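Local structure of transmembrane beta-barrels (Synthetic construct, 6X9Z) at residues A[51-56]-A[69-74]; A[65-70]-A[89-94]. The protein is a de novo designed eight-stranded beta-barrel built to fold into and span a lipid membrane, with no biochemical activity assigned to it. One frame throughout, in Å; residues are numbered along the deposited sequence. Where two conformers were deposited one is given.

Interaction 1: A[51-56]-A[69-74]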
loop_
_atom_site.group_PDB
_atom_site.type_symbol
_atom_site.label_atom_id
_atom_site.label_comp_id
_atom_site.label_asym_id
_atom_site.label_seq_id
_atom_site.Cartn_x
_atom_site.Cartn_y
_atom_site.Cartn_z
ATOM N N PHE A 51 0.288 14.139 -0.152
ATOM C CA PHE A 51 -0.438 13.648 1.009
ATOM C C PHE A 51 0.429 12.683 1.800
ATOM O O PHE A 51 1.211 11.915 1.235
ATOM C CB PHE A 51 -1.748 12.958 0.612
ATOM C CG PHE A 51 -1.554 11.720 -0.209
ATOM C CD1 PHE A 51 -1.433 10.478 0.395
ATOM C CD2 PHE A 51 -1.498 11.795 -1.588
ATOM C CE1 PHE A 51 -1.254 9.338 -0.361
ATOM C CE2 PHE A 51 -1.322 10.658 -2.351
ATOM C CZ PHE A 51 -1.200 9.427 -1.737
ATOM N N LEU A 52 0.267 12.731 3.118
ATOM C CA LEU A 52 0.880 11.783 4.036
ATOM C C LEU A 52 -0.165 10.732 4.388
ATOM O O LEU A 52 -1.258 11.071 4.859
ATOM C CB LEU A 52 1.384 12.500 5.290
ATOM C CG LEU A 52 2.497 11.872 6.128
ATOM C CD1 LEU A 52 3.131 12.934 7.016
ATOM C CD2 LEU A 52 1.971 10.727 6.973
ATOM N N GLU A 53 0.163 9.466 4.156
ATOM C CA GLU A 53 -0.763 8.362 4.369
ATOM C C GLU A 53 -0.303 7.520 5.549
ATOM O O GLU A 53 0.874 7.153 5.634
ATOM C CB GLU A 53 -0.877 7.498 3.115
ATOM C CG GLU A 53 -1.674 6.230 3.312
ATOM C CD GLU A 53 -1.803 5.433 2.031
ATOM O OE1 GLU A 53 -2.017 6.056 0.965
ATOM O OE2 GLU A 53 -1.674 4.189 2.088
ATOM N N VAL A 54 -1.232 7.228 6.458
ATOM C CA VAL A 54 -0.975 6.399 7.631
ATOM C C VAL A 54 -2.151 5.451 7.808
ATOM O O VAL A 54 -3.311 5.870 7.725
ATOM C CB VAL A 54 -0.762 7.242 8.906
ATOM C CG1 VAL A 54 -0.793 6.361 10.144
ATOM C CG2 VAL A 54 0.556 7.994 8.832
ATOM N N GLY A 55 -1.855 4.179 8.036
ATOM C CA GLY A 55 -2.899 3.202 8.248
ATOM C C GLY A 55 -2.295 1.828 8.424
ATOM O O GLY A 55 -1.105 1.689 8.703
ATOM N N GLY A 56 -3.128 0.815 8.243
ATOM C CA GLY A 56 -2.660 -0.553 8.317
ATOM C C GLY A 56 -3.778 -1.501 7.954
ATOM O O GLY A 56 -4.854 -1.085 7.521
ATOM N N TYR A 69 -3.521 -8.980 1.114
ATOM C CA TYR A 69 -3.677 -8.043 2.215
ATOM C C TYR A 69 -4.886 -7.158 1.958
ATOM O O TYR A 69 -5.260 -6.905 0.809
ATOM C CB TYR A 69 -2.419 -7.180 2.419
ATOM C CG TYR A 69 -2.124 -6.218 1.292
ATOM C CD1 TYR A 69 -2.585 -4.909 1.334
ATOM C CD2 TYR A 69 -1.383 -6.617 0.185
ATOM C CE1 TYR A 69 -2.324 -4.024 0.309
ATOM C CE2 TYR A 69 -1.116 -5.734 -0.850
ATOM C CZ TYR A 69 -1.591 -4.440 -0.779
ATOM O OH TYR A 69 -1.330 -3.559 -1.801
ATOM N N VAL A 70 -5.506 -6.721 3.046
ATOM C CA VAL A 70 -6.500 -5.657 3.027
ATOM C C VAL A 70 -6.022 -4.600 4.009
ATOM O O VAL A 70 -5.420 -4.927 5.038
ATOM C CB VAL A 70 -7.916 -6.171 3.379
ATOM C CG1 VAL A 70 -7.944 -6.785 4.768
ATOM C CG2 VAL A 70 -8.963 -5.058 3.246
ATOM N N LYS A 71 -6.231 -3.334 3.669
ATOM C CA LYS A 71 -5.711 -2.268 4.508
ATOM C C LYS A 71 -6.642 -1.074 4.430
ATOM O O LYS A 71 -7.402 -0.913 3.472
ATOM C CB LYS A 71 -4.290 -1.867 4.098
ATOM C CG LYS A 71 -4.211 -1.059 2.818
ATOM C CD LYS A 71 -2.770 -0.697 2.495
ATOM C CE LYS A 71 -2.698 0.241 1.299
ATOM N NZ LYS A 71 -1.298 0.536 0.892
ATOM N N ALA A 72 -6.580 -0.245 5.467
ATOM C CA ALA A 72 -7.321 1.004 5.504
ATOM C C ALA A 72 -6.500 2.019 6.281
ATOM O O ALA A 72 -5.701 1.659 7.150
ATOM C CB ALA A 72 -8.709 0.832 6.136
ATOM N N GLY A 73 -6.698 3.290 5.952
ATOM C CA GLY A 73 -5.998 4.355 6.638
ATOM C C GLY A 73 -6.547 5.724 6.298
ATOM O O GLY A 73 -7.730 5.864 5.971
ATOM N N PHE A 74 -5.692 6.741 6.364
ATOM C CA PHE A 74 -6.096 8.107 6.075
ATOM C C PHE A 74 -4.988 8.808 5.305
ATOM O O PHE A 74 -3.801 8.541 5.512
ATOM C CB PHE A 74 -6.419 8.882 7.359
ATOM C CG PHE A 74 -7.543 8.287 8.154
ATOM C CD1 PHE A 74 -8.853 8.647 7.898
ATOM C CD2 PHE A 74 -7.290 7.363 9.153
ATOM C CE1 PHE A 74 -9.891 8.101 8.627
ATOM C CE2 PHE A 74 -8.325 6.810 9.883
ATOM C CZ PHE A 74 -9.626 7.182 9.619
HETATM O O HOH W 1 -0.458 3.181 -0.953
#

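Interaction 2: A[65-70]-A[89-94]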
loop_
_atom_site.group_PDB
_atom_site.type_symbol
_atom_site.label_atom_id
_atom_site.label_comp_id
_atom_site.label_asym_id
_atom_site.label_seq_id
_atom_site.Cartn_x
_atom_site.Cartn_y
_atom_site.Cartn_z
ATOM N N ASP A 65 4.554 -17.626 -2.757
ATOM C CA ASP A 65 4.482 -16.716 -3.892
ATOM C C ASP A 65 3.429 -15.629 -3.753
ATOM O O ASP A 65 3.538 -14.602 -4.431
ATOM C CB ASP A 65 4.182 -17.480 -5.190
ATOM C CG ASP A 65 4.986 -18.753 -5.322
ATOM O OD1 ASP A 65 4.547 -19.787 -4.780
ATOM O OD2 ASP A 65 6.049 -18.719 -5.975
ATOM N N LEU A 66 2.404 -15.834 -2.931
ATOM C CA LEU A 66 1.269 -14.923 -2.861
ATOM C C LEU A 66 1.029 -14.504 -1.420
ATOM O O LEU A 66 0.992 -15.349 -0.519
ATOM C CB LEU A 66 0.012 -15.574 -3.447
ATOM C CG LEU A 66 -1.314 -14.830 -3.299
ATOM C CD1 LEU A 66 -1.263 -13.472 -3.978
ATOM C CD2 LEU A 66 -2.441 -15.664 -3.872
ATOM N N GLU A 67 0.867 -13.196 -1.212
ATOM C CA GLU A 67 0.613 -12.625 0.108
ATOM C C GLU A 67 -0.498 -11.592 -0.010
ATOM O O GLU A 67 -0.244 -10.407 -0.261
ATOM C CB GLU A 67 1.878 -12.002 0.702
ATOM C CG GLU A 67 1.637 -11.349 2.056
ATOM C CD GLU A 67 2.904 -10.846 2.717
ATOM O OE1 GLU A 67 3.981 -10.895 2.090
ATOM O OE2 GLU A 67 2.820 -10.400 3.880
ATOM N N PRO A 68 -1.750 -12.008 0.160
ATOM C CA PRO A 68 -2.862 -11.058 0.081
ATOM C C PRO A 68 -2.885 -10.137 1.291
ATOM O O PRO A 68 -2.358 -10.453 2.358
ATOM C CB PRO A 68 -4.102 -11.959 0.054
ATOM C CG PRO A 68 -3.588 -13.353 -0.224
ATOM C CD PRO A 68 -2.213 -13.392 0.341
ATOM N N TYR A 69 -3.521 -8.980 1.114
ATOM C CA TYR A 69 -3.677 -8.043 2.215
ATOM C C TYR A 69 -4.886 -7.158 1.958
ATOM O O TYR A 69 -5.260 -6.905 0.809
ATOM C CB TYR A 69 -2.419 -7.180 2.419
ATOM C CG TYR A 69 -2.124 -6.218 1.292
ATOM C CD1 TYR A 69 -2.585 -4.909 1.334
ATOM C CD2 TYR A 69 -1.383 -6.617 0.185
ATOM C CE1 TYR A 69 -2.324 -4.024 0.309
ATOM C CE2 TYR A 69 -1.116 -5.734 -0.850
ATOM C CZ TYR A 69 -1.591 -4.440 -0.779
ATOM O OH TYR A 69 -1.330 -3.559 -1.801
ATOM N N VAL A 70 -5.506 -6.721 3.046
ATOM C CA VAL A 70 -6.500 -5.657 3.027
ATOM C C VAL A 70 -6.022 -4.600 4.009
ATOM O O VAL A 70 -5.420 -4.927 5.038
ATOM C CB VAL A 70 -7.916 -6.171 3.379
ATOM C CG1 VAL A 70 -7.944 -6.785 4.768
ATOM C CG2 VAL A 70 -8.963 -5.058 3.246
ATOM N N GLY A 89 -5.243 -5.775 -1.875
ATOM C CA GLY A 89 -4.234 -6.132 -2.846
ATOM C C GLY A 89 -3.482 -7.402 -2.521
ATOM O O GLY A 89 -3.908 -8.195 -1.676
ATOM N N ALA A 90 -2.361 -7.610 -3.199
ATOM C CA ALA A 90 -1.524 -8.753 -2.880
ATOM C C ALA A 90 -0.097 -8.469 -3.320
ATOM O O ALA A 90 0.147 -7.632 -4.195
ATOM C CB ALA A 90 -2.041 -10.036 -3.541
ATOM N N LEU A 91 0.834 -9.169 -2.687
ATOM C CA LEU A 91 2.241 -9.137 -3.058
ATOM C C LEU A 91 2.614 -10.467 -3.693
ATOM O O LEU A 91 2.344 -11.528 -3.123
ATOM C CB LEU A 91 3.124 -8.866 -1.840
ATOM C CG LEU A 91 2.906 -7.520 -1.160
ATOM C CD1 LEU A 91 3.730 -7.436 0.106
ATOM C CD2 LEU A 91 3.277 -6.409 -2.112
ATOM N N TYR A 92 3.228 -10.402 -4.865
ATOM C CA TYR A 92 3.667 -11.580 -5.605
ATOM C C TYR A 92 5.189 -11.631 -5.524
ATOM O O TYR A 92 5.880 -10.877 -6.212
ATOM C CB TYR A 92 3.172 -11.520 -7.047
ATOM C CG TYR A 92 1.664 -11.503 -7.157
ATOM C CD1 TYR A 92 0.952 -10.308 -7.129
ATOM C CD2 TYR A 92 0.950 -12.687 -7.269
ATOM C CE1 TYR A 92 -0.427 -10.299 -7.224
ATOM C CE2 TYR A 92 -0.424 -12.689 -7.362
ATOM C CZ TYR A 92 -1.109 -11.496 -7.340
ATOM O OH TYR A 92 -2.483 -11.510 -7.429
ATOM N N ARG A 93 5.707 -12.518 -4.676
ATOM C CA ARG A 93 7.150 -12.647 -4.516
ATOM C C ARG A 93 7.798 -13.066 -5.827
ATOM O O ARG A 93 7.366 -14.028 -6.471
ATOM C CB ARG A 93 7.462 -13.659 -3.411
ATOM C CG ARG A 93 8.797 -14.390 -3.536
ATOM C CD ARG A 93 8.611 -15.757 -4.188
ATOM N NE ARG A 93 9.524 -16.769 -3.671
ATOM C CZ ARG A 93 9.451 -18.058 -3.982
ATOM N NH1 ARG A 93 10.318 -18.919 -3.464
ATOM N NH2 ARG A 93 8.506 -18.488 -4.810
ATOM N N VAL A 94 8.830 -12.330 -6.233
ATOM C CA VAL A 94 9.633 -12.704 -7.393
ATOM C C VAL A 94 11.084 -12.976 -7.038
ATOM O O VAL A 94 11.802 -13.575 -7.852
ATOM C CB VAL A 94 9.548 -11.644 -8.511
ATOM C CG1 VAL A 94 8.151 -11.625 -9.108
ATOM C CG2 VAL A 94 9.933 -10.273 -7.986
#

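Interaction 1: A[51-56]-A[69-74]
G56 and F74, at the two ends of the contact, lose the most surface to it, and both are held largely through backbone atoms. G56 pairs with A72 by two hydrogen bonds, from G56 N to A72 O (2.9 Å) and from A72 N to G56 O (2.8 Å, nearly straight at 173°). The G56 carbonyl oxygen also receives a CA-H...O contact from K71 CA at 3.3 Å. F74 is bonded to V54 in the same reciprocal manner, its N reaching V54 O at 2.9 Å and its O taking V54 N at 3.0 Å; E53 CA adds a C-H contact to this F74 oxygen at 3.3 Å. The F74 side chain, with those of V54 and A72, lies on the outer surface, where F74 touches P84 and A72 touches A86 of the next strand. Strands 49-59 and 66-77 form one antiparallel hairpin of the barrel, with short-segment axes running at 140°. Between the two hydrogen-bonded pairs sits G55 with G73, a non-hydrogen-bonded pair whose CA atoms approach to 3.7 Å because no side chain intervenes; such glycines are consistent with sharp local bending of the strands. On the face opposite V54 and F74, E53 and K71 extend into the barrel and cross at about a right angle. K71 CG lies between the backbone N and the carbonyl carbon (chi1 74°), and from there the extended chain carries NZ across to E53, whose CG is anti to its own N. E53 OE2 and K71 NZ form a long ion pair of 3.9 Å, with a water held weakly by both. The stronger partner of K71 NZ is D39, and E75 brings a like charge close to E53 OE1, a repulsion the nearby ammonium probably offsets in part.

Interaction 2: A[65-70]-A[89-94]
The far ends of the hairpin formed by strands 66-77 and 82-93 meet here, and the contact includes a cross-strand aromatic-glycine pair, Y69 with G89, reminiscent of the mortise-tenon joints of outer-membrane barrels. The Y69 ring lies over the G89 backbone: G89 CA is 4.0 Å from the ring centroid and 24° off its normal, a CH-pi contact displaced toward the rim, and CE2 comes to 3.3 Å from A90 N. A first torsion of 67°, CG between the backbone N and the carbonyl carbon, starts the side chain on this course. Beneath the ring the two backbones exchange hydrogen bonds, Y69 N to G89 O and G89 N to Y69 O, each 2.9 Å. E67 and L91 form the next reciprocal pair, their side chains side by side. On the other face, L66 CD1 bridges A90 CB (3.5 Å) and Y92 CE2 (3.6 Å), the L66 and Y92 side chains pointing the same way. Near the strand ends, D65 OD2 makes a 2.7 Å salt bridge to R93 NH2 at the guanidinium edge; the two planes are 72° apart and D65 OD1 stays 4.2 Å from R93 NH2, which together show a single-pronged pairing. With no side chain on G89, the ring can lie against its backbone, while the Y69 hydroxyl, hydrogen-bonded to E103, would tie this joint into the polar interior.

In the fold
Interactions 1 and 2 lie about 17 Å apart between centres, on opposite sides of the chain's centre, and strand 66-77 serves both: it pairs with 49-59 in the first and with 82-93 in the second. Interaction 1 is a surface contact of modest area (292 Å²), dominated by backbone bonds and glycines, with a long ion pair, weakly bridged by a water, on the inner face. Interaction 2 buries more (522 Å²) and includes the buried Y69, A90 and L91; it adds side-chain packing to a similar set of backbone bonds, ending in a salt bridge at the strand ends. E103 relates their inner faces, hydrogen-bonding Y69 of the shared strand and lying at long, weak ion-pair range from K71.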